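Local coordinates for protein HepC.19480.a.B1 (Helicobacter pylori, PDB 6MTZ) that is of unknown function but is probably a metal-dependent phosphoesterase of the DHH family, cleaving phosphodiester bonds in nucleotides or short oligonucleotides, at residues 23-28 with 37-42; 97-102 with 130-135; 45-50 with 76-81; 194-199 with 223-228. All blocks are in the same frame, centred on the assembly; numbering follows the deposited sequence.

Interaction 1: 23-28 with 37-42; sequences ACQLVS and CYNANY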
# COMPACT_ATOMS: atom_id res chain seq x y z
N ALA A 23 7.62 7.16 4.82
CA ALA A 23 7.98 8.40 5.51
C ALA A 23 7.93 9.62 4.58
O ALA A 23 7.61 10.73 5.02
CB ALA A 23 9.37 8.25 6.13
N CYS A 24 8.26 9.44 3.29
CA CYS A 24 8.08 10.53 2.33
C CYS A 24 6.66 11.07 2.39
O CYS A 24 6.44 12.27 2.29
CB CYS A 24 8.41 10.06 0.91
SG CYS A 24 10.17 9.74 0.66
N GLN A 25 5.69 10.18 2.54
CA GLN A 25 4.29 10.58 2.50
C GLN A 25 3.78 11.09 3.84
O GLN A 25 2.87 11.92 3.86
CB GLN A 25 3.45 9.40 2.03
CG GLN A 25 3.75 9.06 0.58
CD GLN A 25 3.09 7.79 0.12
OE1 GLN A 25 2.98 6.82 0.87
NE2 GLN A 25 2.65 7.79 -1.14
N LEU A 26 4.35 10.62 4.96
CA LEU A 26 4.14 11.33 6.22
C LEU A 26 4.58 12.77 6.08
O LEU A 26 3.88 13.70 6.50
CB LEU A 26 4.89 10.65 7.36
CG LEU A 26 4.72 11.22 8.78
CD1 LEU A 26 4.94 10.14 9.81
CD2 LEU A 26 5.68 12.36 9.07
N VAL A 27 5.75 12.98 5.48
CA VAL A 27 6.28 14.33 5.35
C VAL A 27 5.38 15.16 4.46
O VAL A 27 4.96 16.27 4.83
CB VAL A 27 7.72 14.29 4.81
CG1 VAL A 27 8.14 15.67 4.30
CG2 VAL A 27 8.69 13.79 5.90
N SER A 28 5.02 14.63 3.28
CA SER A 28 4.24 15.43 2.34
C SER A 28 2.86 15.77 2.89
O SER A 28 2.33 16.84 2.59
CB SER A 28 4.09 14.73 0.99
OG SER A 28 3.31 13.56 1.09
N CYS A 37 -2.28 10.03 -2.20
CA CYS A 37 -1.05 9.26 -2.21
C CYS A 37 -1.21 7.94 -2.94
O CYS A 37 -2.31 7.38 -3.05
CB CYS A 37 -0.56 9.00 -0.78
SG CYS A 37 0.01 10.44 0.10
N TYR A 38 -0.09 7.43 -3.43
CA TYR A 38 -0.01 6.19 -4.19
C TYR A 38 1.30 5.52 -3.84
O TYR A 38 2.30 6.19 -3.56
CB TYR A 38 -0.06 6.43 -5.71
CG TYR A 38 -1.24 7.23 -6.21
CD1 TYR A 38 -1.27 8.62 -6.09
CD2 TYR A 38 -2.32 6.61 -6.84
CE1 TYR A 38 -2.34 9.36 -6.55
CE2 TYR A 38 -3.39 7.35 -7.31
CZ TYR A 38 -3.39 8.73 -7.16
OH TYR A 38 -4.43 9.50 -7.62
N ASN A 39 1.32 4.19 -3.88
CA ASN A 39 2.54 3.46 -3.57
C ASN A 39 2.75 2.35 -4.58
O ASN A 39 1.80 1.80 -5.14
CB ASN A 39 2.53 2.90 -2.15
CG ASN A 39 2.41 4.01 -1.10
OD1 ASN A 39 1.33 4.55 -0.87
ND2 ASN A 39 3.53 4.36 -0.49
N ALA A 40 4.03 2.03 -4.79
CA ALA A 40 4.42 1.02 -5.75
C ALA A 40 5.68 0.35 -5.25
O ALA A 40 6.54 1.00 -4.64
CB ALA A 40 4.64 1.65 -7.14
N ASN A 41 5.78 -0.95 -5.47
CA ASN A 41 7.01 -1.65 -5.14
C ASN A 41 7.88 -1.74 -6.38
O ASN A 41 8.80 -0.93 -6.56
CB ASN A 41 6.71 -3.04 -4.57
CG ASN A 41 7.95 -3.75 -4.08
OD1 ASN A 41 9.02 -3.15 -3.99
ND2 ASN A 41 7.82 -5.03 -3.77
N TYR A 42 7.57 -2.68 -7.27
CA TYR A 42 8.35 -2.96 -8.47
C TYR A 42 7.85 -2.17 -9.68
O TYR A 42 6.89 -1.40 -9.61
CB TYR A 42 8.31 -4.46 -8.78
CG TYR A 42 8.90 -5.29 -7.69
CD1 TYR A 42 10.21 -5.10 -7.29
CD2 TYR A 42 8.15 -6.26 -7.05
CE1 TYR A 42 10.77 -5.86 -6.27
CE2 TYR A 42 8.69 -7.03 -6.03
CZ TYR A 42 10.01 -6.82 -5.65
OH TYR A 42 10.56 -7.57 -4.64
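Gln25 reaches across to Tyr38 and Asn39 because its CG stands beside the backbone N and anti to the carbonyl carbon (chi1 -67°) and the chain then runs out extended; Asn39 takes the same first rotation and comes from the opposite direction. The setting is a beta-alpha-beta unit of a Rossmann-like domain: helix 19-29 leaves strand 10-15 and returns to edge strand 35-39, and the short helix and strand pieces here run nearly antiparallel, their axes 10.0 Å apart.

The two amides do not lie flat on each other, since their planes are turned by 82°. Asn39 ND2 gives a hydrogen bond of 2.9 Å to Gln25 OE1, with an N-H...O angle of 153°; the donor lies above the glutamine carbonyl plane, while the acceptor stays close to the plane of the asparagine amide. From the other end of its amide, Gln25 NE2 makes a weak bond of 2.9 Å to Tyr38 O. Long, flexible and able both to give and to accept, glutamine suits a place where a buried helix side chain must meet both a strand carbonyl and a side-chain amide.

Other parts of the chain complete the network: Gln25 NE2 also serves His13 O, Asn39 ND2 serves His16 O, and Asn39 OD1 accepts from Arg194 NH2. This many partners should fix the rotation of both amides. Cys37, less polar, packs its CB against the amide end, 3.4 Å from Gln25 NE2, while its SG lies by the stem, 4.0 Å from Gln25 CG.

Interaction 2: 97-102 with 130-135; sequences QIQLLD and YEFLKK. With EDO (1,2-ethanediol), chain C.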
# COMPACT_ATOMS: atom_id res chain seq x y z
N GLN A 97 2.96 20.65 -12.57
CA GLN A 97 4.36 20.57 -12.20
C GLN A 97 4.71 19.15 -11.79
O GLN A 97 3.88 18.43 -11.23
CB GLN A 97 4.67 21.52 -11.04
CG GLN A 97 6.12 21.47 -10.57
CD GLN A 97 6.41 22.51 -9.50
OE1 GLN A 97 5.63 23.45 -9.31
NE2 GLN A 97 7.53 22.34 -8.79
N ILE A 98 5.94 18.74 -12.07
CA ILE A 98 6.40 17.41 -11.71
C ILE A 98 7.76 17.51 -11.05
O ILE A 98 8.64 18.25 -11.53
CB ILE A 98 6.45 16.47 -12.93
CG1 ILE A 98 7.17 15.18 -12.56
CG2 ILE A 98 7.13 17.13 -14.12
CD1 ILE A 98 7.33 14.26 -13.73
N GLN A 99 7.94 16.78 -9.96
CA GLN A 99 9.22 16.71 -9.27
C GLN A 99 9.45 15.28 -8.81
O GLN A 99 8.66 14.74 -8.03
CB GLN A 99 9.25 17.68 -8.09
CG GLN A 99 10.58 17.72 -7.36
CD GLN A 99 11.69 18.20 -8.27
OE1 GLN A 99 11.73 19.38 -8.63
NE2 GLN A 99 12.60 17.30 -8.65
N LEU A 100 10.53 14.68 -9.28
CA LEU A 100 10.96 13.36 -8.82
C LEU A 100 12.17 13.54 -7.92
O LEU A 100 13.12 14.24 -8.29
CB LEU A 100 11.29 12.42 -9.99
CG LEU A 100 11.58 10.96 -9.60
CD1 LEU A 100 11.00 9.96 -10.59
CD2 LEU A 100 13.08 10.68 -9.40
N LEU A 101 12.12 12.91 -6.74
CA LEU A 101 13.19 12.96 -5.74
C LEU A 101 13.60 11.54 -5.41
O LEU A 101 12.76 10.74 -5.00
CB LEU A 101 12.72 13.67 -4.47
CG LEU A 101 12.15 15.06 -4.71
CD1 LEU A 101 11.48 15.58 -3.45
CD2 LEU A 101 13.24 16.03 -5.21
N ASP A 102 14.89 11.22 -5.57
CA ASP A 102 15.34 9.85 -5.33
C ASP A 102 16.84 9.83 -5.06
O ASP A 102 17.55 10.81 -5.31
CB ASP A 102 14.99 8.92 -6.50
CG ASP A 102 15.39 7.48 -6.23
OD1 ASP A 102 15.10 7.00 -5.11
OD2 ASP A 102 16.01 6.83 -7.10
N TYR A 130 11.70 16.23 2.41
CA TYR A 130 11.48 17.23 3.45
C TYR A 130 12.13 18.56 3.07
O TYR A 130 11.51 19.62 3.16
CB TYR A 130 12.00 16.75 4.81
CG TYR A 130 11.83 17.84 5.85
CD1 TYR A 130 10.57 18.20 6.29
CD2 TYR A 130 12.92 18.58 6.31
CE1 TYR A 130 10.39 19.23 7.22
CE2 TYR A 130 12.76 19.62 7.24
CZ TYR A 130 11.49 19.95 7.68
OH TYR A 130 11.31 20.97 8.59
N GLU A 131 13.38 18.51 2.63
CA GLU A 131 14.08 19.76 2.35
C GLU A 131 13.50 20.44 1.12
O GLU A 131 13.38 21.67 1.08
CB GLU A 131 15.58 19.50 2.23
CG GLU A 131 16.22 19.53 3.64
CD GLU A 131 17.53 18.77 3.81
OE1 GLU A 131 17.99 18.68 4.97
OE2 GLU A 131 18.12 18.27 2.82
N PHE A 132 13.06 19.66 0.13
CA PHE A 132 12.41 20.27 -1.03
C PHE A 132 11.08 20.92 -0.65
O PHE A 132 10.80 22.05 -1.06
CB PHE A 132 12.19 19.22 -2.13
CG PHE A 132 11.34 19.71 -3.27
CD1 PHE A 132 11.89 20.49 -4.29
CD2 PHE A 132 10.00 19.38 -3.34
CE1 PHE A 132 11.11 20.93 -5.35
CE2 PHE A 132 9.20 19.84 -4.40
CZ PHE A 132 9.75 20.61 -5.39
N LEU A 133 10.24 20.22 0.12
CA LEU A 133 8.96 20.82 0.49
C LEU A 133 9.16 22.02 1.42
O LEU A 133 8.51 23.05 1.25
CB LEU A 133 8.05 19.77 1.15
CG LEU A 133 7.66 18.60 0.24
CD1 LEU A 133 6.61 17.70 0.90
CD2 LEU A 133 7.15 19.13 -1.10
N LYS A 134 10.07 21.90 2.39
CA LYS A 134 10.27 22.99 3.34
C LYS A 134 10.75 24.25 2.63
O LYS A 134 10.36 25.37 3.00
CB LYS A 134 11.27 22.58 4.42
CG LYS A 134 11.41 23.58 5.57
CD LYS A 134 10.16 23.67 6.44
CE LYS A 134 10.35 24.73 7.55
NZ LYS A 134 9.19 24.85 8.51
N LYS A 135 11.60 24.10 1.60
CA LYS A 135 12.09 25.27 0.88
C LYS A 135 10.98 26.01 0.16
O LYS A 135 11.07 27.24 -0.02
CB LYS A 135 13.20 24.88 -0.11
CG LYS A 135 14.53 24.52 0.56
CD LYS A 135 15.73 25.07 -0.19
CE LYS A 135 16.49 24.01 -0.93
NZ LYS A 135 17.83 24.53 -1.37
C1 EDO C . 15.96 17.09 9.31
O1 EDO C . 17.21 16.63 9.83
C2 EDO C . 16.01 17.14 7.78
O2 EDO C . 16.25 18.47 7.31
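Phe132 of helix 125-136 lays its ring against Gln99 and Leu101 of strand 95-102, fastening the helix to one face of the parallel sheet in a Rossmann-like domain. The strand ends at Asp102, the first residue of an Asp-His-His sequence, consistent with the DHH motif of phosphoesterases.

Along the helix, Tyr130 comes first. It turns from the strand, its OH bonded to Glu149 of helix 145-159, and an ethanediol molecule, probably from the crystallisation liquor, meets the edge of its ring. Glu131 follows, taking a hydrogen bond of 2.9 Å from ethanediol O2 at its OE1, while OE2 forms a salt bridge with Arg123.

Phe132 then makes the contact. A chi1 of 171°, with CG trans to the main-chain nitrogen, directs its ring at the strand. Gln99 CG sits over one ring face in a CH-pi contact, 3.9 Å from the ring centroid. A bend at chi2 of Gln99 tips its amide, whose plane makes 62° with the ring, and the NE2 thereby reaches Leu100 O at 3.1 Å from above the carbonyl plane. Glutamine suits this partly exposed spot: its CG packs over the aromatic face, offset toward the rim, while its amide NE2 is bonded to a carbonyl of its own strand. Leu101, buried and branched, crosses Phe132 at about a right angle, with CD1 3.9 Å from Phe132 CB. Gln97 NE2 approaches the edge of the same ring.

Leu133, next in the helix, leans toward helix 19-29, where its CD1 rests 3.6 Å from Ser28 CA.

Interaction 3: 45-50 with 76-81; sequences EVSARI and LNEAEY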
# COMPACT_ATOMS: atom_id res chain seq x y z
N GLU A 45 4.07 -2.07 -11.14
CA GLU A 45 3.21 -1.26 -10.28
C GLU A 45 3.50 0.23 -10.47
O GLU A 45 2.58 1.05 -10.49
CB GLU A 45 3.37 -1.68 -8.81
CG GLU A 45 2.29 -1.10 -7.88
CD GLU A 45 2.27 -1.71 -6.46
OE1 GLU A 45 3.29 -2.29 -6.02
OE2 GLU A 45 1.23 -1.58 -5.77
N VAL A 46 4.78 0.61 -10.64
CA VAL A 46 5.11 2.03 -10.81
C VAL A 46 4.40 2.60 -12.02
O VAL A 46 3.79 3.68 -11.96
CB VAL A 46 6.63 2.23 -10.91
CG1 VAL A 46 6.95 3.68 -11.28
CG2 VAL A 46 7.31 1.84 -9.60
N SER A 47 4.44 1.87 -13.15
CA SER A 47 3.76 2.33 -14.35
C SER A 47 2.26 2.41 -14.14
O SER A 47 1.61 3.36 -14.61
CB SER A 47 4.08 1.41 -15.53
OG SER A 47 5.43 1.58 -15.91
N ALA A 48 1.69 1.44 -13.41
CA ALA A 48 0.26 1.49 -13.14
C ALA A 48 -0.11 2.74 -12.36
O ALA A 48 -1.10 3.41 -12.67
CB ALA A 48 -0.19 0.24 -12.38
N ARG A 49 0.69 3.08 -11.34
CA ARG A 49 0.37 4.27 -10.55
C ARG A 49 0.54 5.54 -11.38
O ARG A 49 -0.22 6.49 -11.19
CB ARG A 49 1.23 4.32 -9.29
CG ARG A 49 1.19 3.06 -8.38
CD ARG A 49 -0.22 2.68 -7.90
NE ARG A 49 -0.22 1.41 -7.18
CZ ARG A 49 -1.23 0.54 -7.15
NH1 ARG A 49 -2.35 0.80 -7.80
NH2 ARG A 49 -1.13 -0.60 -6.47
N ILE A 50 1.49 5.55 -12.32
CA ILE A 50 1.65 6.75 -13.14
C ILE A 50 0.45 6.92 -14.04
O ILE A 50 -0.05 8.04 -14.23
CB ILE A 50 2.98 6.69 -13.92
CG1 ILE A 50 4.15 6.94 -12.97
CG2 ILE A 50 3.01 7.72 -15.03
CD1 ILE A 50 5.49 6.52 -13.51
N LEU A 76 14.00 4.91 -18.67
CA LEU A 76 13.90 6.00 -19.64
C LEU A 76 12.51 6.06 -20.25
O LEU A 76 11.96 7.14 -20.49
CB LEU A 76 14.95 5.83 -20.74
CG LEU A 76 16.39 6.25 -20.43
CD1 LEU A 76 17.29 5.93 -21.62
CD2 LEU A 76 16.47 7.74 -20.09
N ASN A 77 11.91 4.89 -20.50
CA ASN A 77 10.63 4.86 -21.18
C ASN A 77 9.52 5.44 -20.31
O ASN A 77 8.66 6.18 -20.81
CB ASN A 77 10.30 3.42 -21.58
CG ASN A 77 9.08 3.34 -22.46
OD1 ASN A 77 9.19 3.40 -23.68
ND2 ASN A 77 7.91 3.22 -21.84
N GLU A 78 9.53 5.13 -19.01
CA GLU A 78 8.50 5.68 -18.12
C GLU A 78 8.71 7.17 -17.88
O GLU A 78 7.73 7.92 -17.76
CB GLU A 78 8.48 4.93 -16.79
CG GLU A 78 7.46 3.81 -16.76
CD GLU A 78 6.04 4.30 -17.04
OE1 GLU A 78 5.63 5.29 -16.41
OE2 GLU A 78 5.35 3.69 -17.88
N ALA A 79 9.96 7.62 -17.78
CA ALA A 79 10.22 9.06 -17.66
C ALA A 79 9.77 9.79 -18.92
O ALA A 79 9.17 10.87 -18.83
CB ALA A 79 11.70 9.31 -17.37
N GLU A 80 10.04 9.22 -20.10
CA GLU A 80 9.56 9.80 -21.35
C GLU A 80 8.04 9.85 -21.38
O GLU A 80 7.45 10.86 -21.77
CB GLU A 80 10.08 9.00 -22.55
CG GLU A 80 11.41 9.48 -23.12
CD GLU A 80 11.35 10.91 -23.63
OE1 GLU A 80 10.24 11.42 -23.89
OE2 GLU A 80 12.43 11.54 -23.77
N TYR A 81 7.39 8.75 -20.98
CA TYR A 81 5.94 8.70 -21.01
C TYR A 81 5.34 9.77 -20.12
O TYR A 81 4.38 10.46 -20.51
CB TYR A 81 5.45 7.31 -20.58
CG TYR A 81 3.95 7.18 -20.41
CD1 TYR A 81 3.12 6.96 -21.51
CD2 TYR A 81 3.36 7.26 -19.16
CE1 TYR A 81 1.75 6.83 -21.36
CE2 TYR A 81 1.99 7.13 -19.00
CZ TYR A 81 1.19 6.91 -20.10
OH TYR A 81 -0.17 6.78 -19.94
O HOH W 1 2.26 4.73 -16.89
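Ser47 and Glu78 bring the two helices nearest, their CA atoms 6.9 Å apart, while the short axes run almost exactly parallel (3°) at a closest approach of 11.2 Å. Glu78 bends at chi2 so that its carboxylate folds in between Ser47 and Ile50. Its OE2 lies 2.9 Å from Ser47 OG; serine's short side chain lets the acid come in close. Its OE1 is turned to the isoleucine and sits 3.2 Å from Ile50 CD1, an apolar neighbour for a charged oxygen.

Both helices belong to successive beta-alpha-beta crossovers: helix 43-59 links strand 35-39 to strand 64-70, helix 76-85 links strand 64-70 to strand 95-102, and they pack side by side on one face of the parallel sheet. Ile50 suits the seam, for it also touches Leu14 of the sheet.

One turn beyond Glu78, Tyr81 slides past Ile50 in the opposite direction, presenting its ring edge: Ile50 CG2 lies near the ring plane, 4.1 Å from Tyr81 CE2. Tyr81 continues onto Tyr51 and Leu54 of helix 43-59. A water 2.7 Å from Ser47 O probably donates to that oxygen and has a weak link to Glu78 OE2, although several acceptors compete for its protons.

Interaction 4: 194-199 with 223-228; sequences RDYKLK and RLKKIA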
# COMPACT_ATOMS: atom_id res chain seq x y z
N ARG A 194 -2.14 2.46 4.16
CA ARG A 194 -1.23 3.60 4.29
C ARG A 194 -1.51 4.37 5.57
O ARG A 194 -0.57 4.74 6.29
CB ARG A 194 -1.36 4.51 3.08
CG ARG A 194 -0.48 5.77 3.13
CD ARG A 194 -0.66 6.64 1.85
NE ARG A 194 -0.52 5.85 0.63
CZ ARG A 194 -1.53 5.39 -0.12
NH1 ARG A 194 -2.80 5.65 0.21
NH2 ARG A 194 -1.26 4.68 -1.21
N ASP A 195 -2.78 4.60 5.89
CA ASP A 195 -3.14 5.33 7.11
C ASP A 195 -2.61 4.61 8.35
O ASP A 195 -2.10 5.25 9.28
CB ASP A 195 -4.66 5.47 7.21
CG ASP A 195 -5.23 6.42 6.18
OD1 ASP A 195 -4.46 7.05 5.43
OD2 ASP A 195 -6.47 6.53 6.12
N TYR A 196 -2.74 3.29 8.37
CA TYR A 196 -2.26 2.48 9.49
C TYR A 196 -0.75 2.64 9.68
O TYR A 196 -0.29 2.95 10.79
CB TYR A 196 -2.65 1.03 9.20
CG TYR A 196 -2.15 -0.05 10.13
CD1 TYR A 196 -2.28 0.05 11.51
CD2 TYR A 196 -1.63 -1.21 9.59
CE1 TYR A 196 -1.85 -1.00 12.33
CE2 TYR A 196 -1.20 -2.23 10.38
CZ TYR A 196 -1.30 -2.14 11.74
OH TYR A 196 -0.86 -3.23 12.47
N LYS A 197 0.04 2.39 8.63
CA LYS A 197 1.48 2.53 8.74
C LYS A 197 1.85 3.95 9.13
O LYS A 197 2.70 4.15 10.00
CB LYS A 197 2.19 2.15 7.42
CG LYS A 197 2.03 0.68 7.01
CD LYS A 197 2.73 0.39 5.69
CE LYS A 197 2.60 -1.05 5.24
NZ LYS A 197 3.16 -2.02 6.18
N LEU A 198 1.19 4.95 8.52
CA LEU A 198 1.56 6.33 8.82
C LEU A 198 1.18 6.70 10.24
O LEU A 198 1.90 7.47 10.90
CB LEU A 198 0.90 7.29 7.83
CG LEU A 198 1.43 7.18 6.40
CD1 LEU A 198 0.96 8.38 5.62
CD2 LEU A 198 2.94 7.08 6.40
N LYS A 199 0.06 6.18 10.74
CA LYS A 199 -0.27 6.39 12.15
C LYS A 199 0.82 5.81 13.04
O LYS A 199 1.30 6.47 13.96
CB LYS A 199 -1.62 5.75 12.49
N ARG A 223 1.18 -3.64 21.09
CA ARG A 223 -0.07 -3.13 21.65
C ARG A 223 -0.58 -1.95 20.84
O ARG A 223 -1.78 -1.84 20.57
CB ARG A 223 0.13 -2.75 23.13
CG ARG A 223 -1.14 -2.30 23.84
CD ARG A 223 -0.96 -2.08 25.36
NE ARG A 223 -2.22 -1.64 25.94
CZ ARG A 223 -3.14 -2.46 26.45
NH1 ARG A 223 -2.91 -3.76 26.50
NH2 ARG A 223 -4.28 -1.97 26.93
N LEU A 224 0.34 -1.07 20.40
CA LEU A 224 -0.06 0.06 19.56
C LEU A 224 -0.69 -0.41 18.26
O LEU A 224 -1.68 0.19 17.80
CB LEU A 224 1.15 0.95 19.25
CG LEU A 224 1.75 1.76 20.40
CD1 LEU A 224 2.94 2.60 19.88
CD2 LEU A 224 0.68 2.65 21.05
N LYS A 225 -0.14 -1.45 17.64
CA LYS A 225 -0.70 -1.95 16.39
C LYS A 225 -2.12 -2.46 16.60
O LYS A 225 -3.00 -2.22 15.77
CB LYS A 225 0.18 -3.07 15.81
CG LYS A 225 1.60 -2.63 15.43
CD LYS A 225 2.42 -3.86 14.98
CE LYS A 225 1.82 -4.48 13.71
NZ LYS A 225 2.71 -5.57 13.13
N LYS A 226 -2.34 -3.22 17.68
CA LYS A 226 -3.67 -3.72 17.98
C LYS A 226 -4.67 -2.58 18.11
O LYS A 226 -5.82 -2.69 17.66
CB LYS A 226 -3.66 -4.56 19.27
CG LYS A 226 -3.11 -5.95 19.13
CD LYS A 226 -3.44 -6.75 20.40
CE LYS A 226 -3.17 -8.22 20.25
NZ LYS A 226 -3.47 -9.00 21.47
N ILE A 227 -4.24 -1.47 18.73
CA ILE A 227 -5.14 -0.34 18.91
C ILE A 227 -5.35 0.39 17.59
O ILE A 227 -6.47 0.79 17.27
CB ILE A 227 -4.59 0.59 20.00
CG1 ILE A 227 -4.76 -0.08 21.37
CG2 ILE A 227 -5.33 1.91 20.01
CD1 ILE A 227 -4.01 0.61 22.43
N ALA A 228 -4.28 0.58 16.81
CA ALA A 228 -4.44 1.28 15.54
C ALA A 228 -5.36 0.51 14.60
O ALA A 228 -6.01 1.10 13.74
CB ALA A 228 -3.08 1.52 14.89
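Tyr196 crosses from helix 190-203 to Lys225 and Ala228 of helix 213-228, and its path from CB to the hydroxyl describes the contact. At CB the chain swings out, the N-CA-CB-CG torsion being anti (chi1 174°), which carries the ring toward the second helix. The ring then meets Ala228 with its edge: the methyl CB lies in the ring plane, 3.8 Å from Tyr196 CD1. Next along the ring, CE1 is as close to the same methyl and also 3.8 Å from Lys225 O, which approaches obliquely. Alanine suits this position because a bare methyl lets the backbones draw together, Tyr196 CA and Ala228 CA being 6.5 Å apart.

At the tip, the hydroxyl lies against the aliphatic stem of Lys225, with OH 3.2 Å from Lys225 CE and 3.5 Å from its CB. The lysine chain is bent at chi3 (63°), which curls CE back toward the tyrosine oxygen as the two side chains cross. The polar ends have a common partner outside these segments: Tyr196 OH is hydrogen-bonded to Glu183 OE1, while Lys225 NZ makes a salt bridge with Glu183 OE2. One carboxylate thus holds both side chains, and the positive ammonium beside it would be expected to stabilise its negative charge. The Lys225 side chain also touches Leu200 and Met238.

The arrangement is a helix-to-helix contact with a small residue facing an aromatic edge, within the all-helical region that follows the Rossmann-like sheet and precedes the C-terminal mixed-sheet domain.

Overall arrangement
Interactions 1, 2 and 3 all belong to the N-terminal Rossmann-like domain and its five-stranded parallel sheet, whereas interaction 4 lies in the helical region beyond it. Along the chain the order is 1, 3, 2, 4. Interaction 1 is the most central and touches each of the others, its centre about 13 Å from that of interaction 2 and about 16 Å from those of 3 and 4. Helix 19-29 makes the link to interaction 2, Val27 packing on Tyr130; strand 35-39 meets Arg49 of interaction 3 and Arg194 of interaction 4. Interactions 3 and 4, with centres about 30 Å apart, lie on opposite sides of the chain's centre, joined through this helix-strand unit.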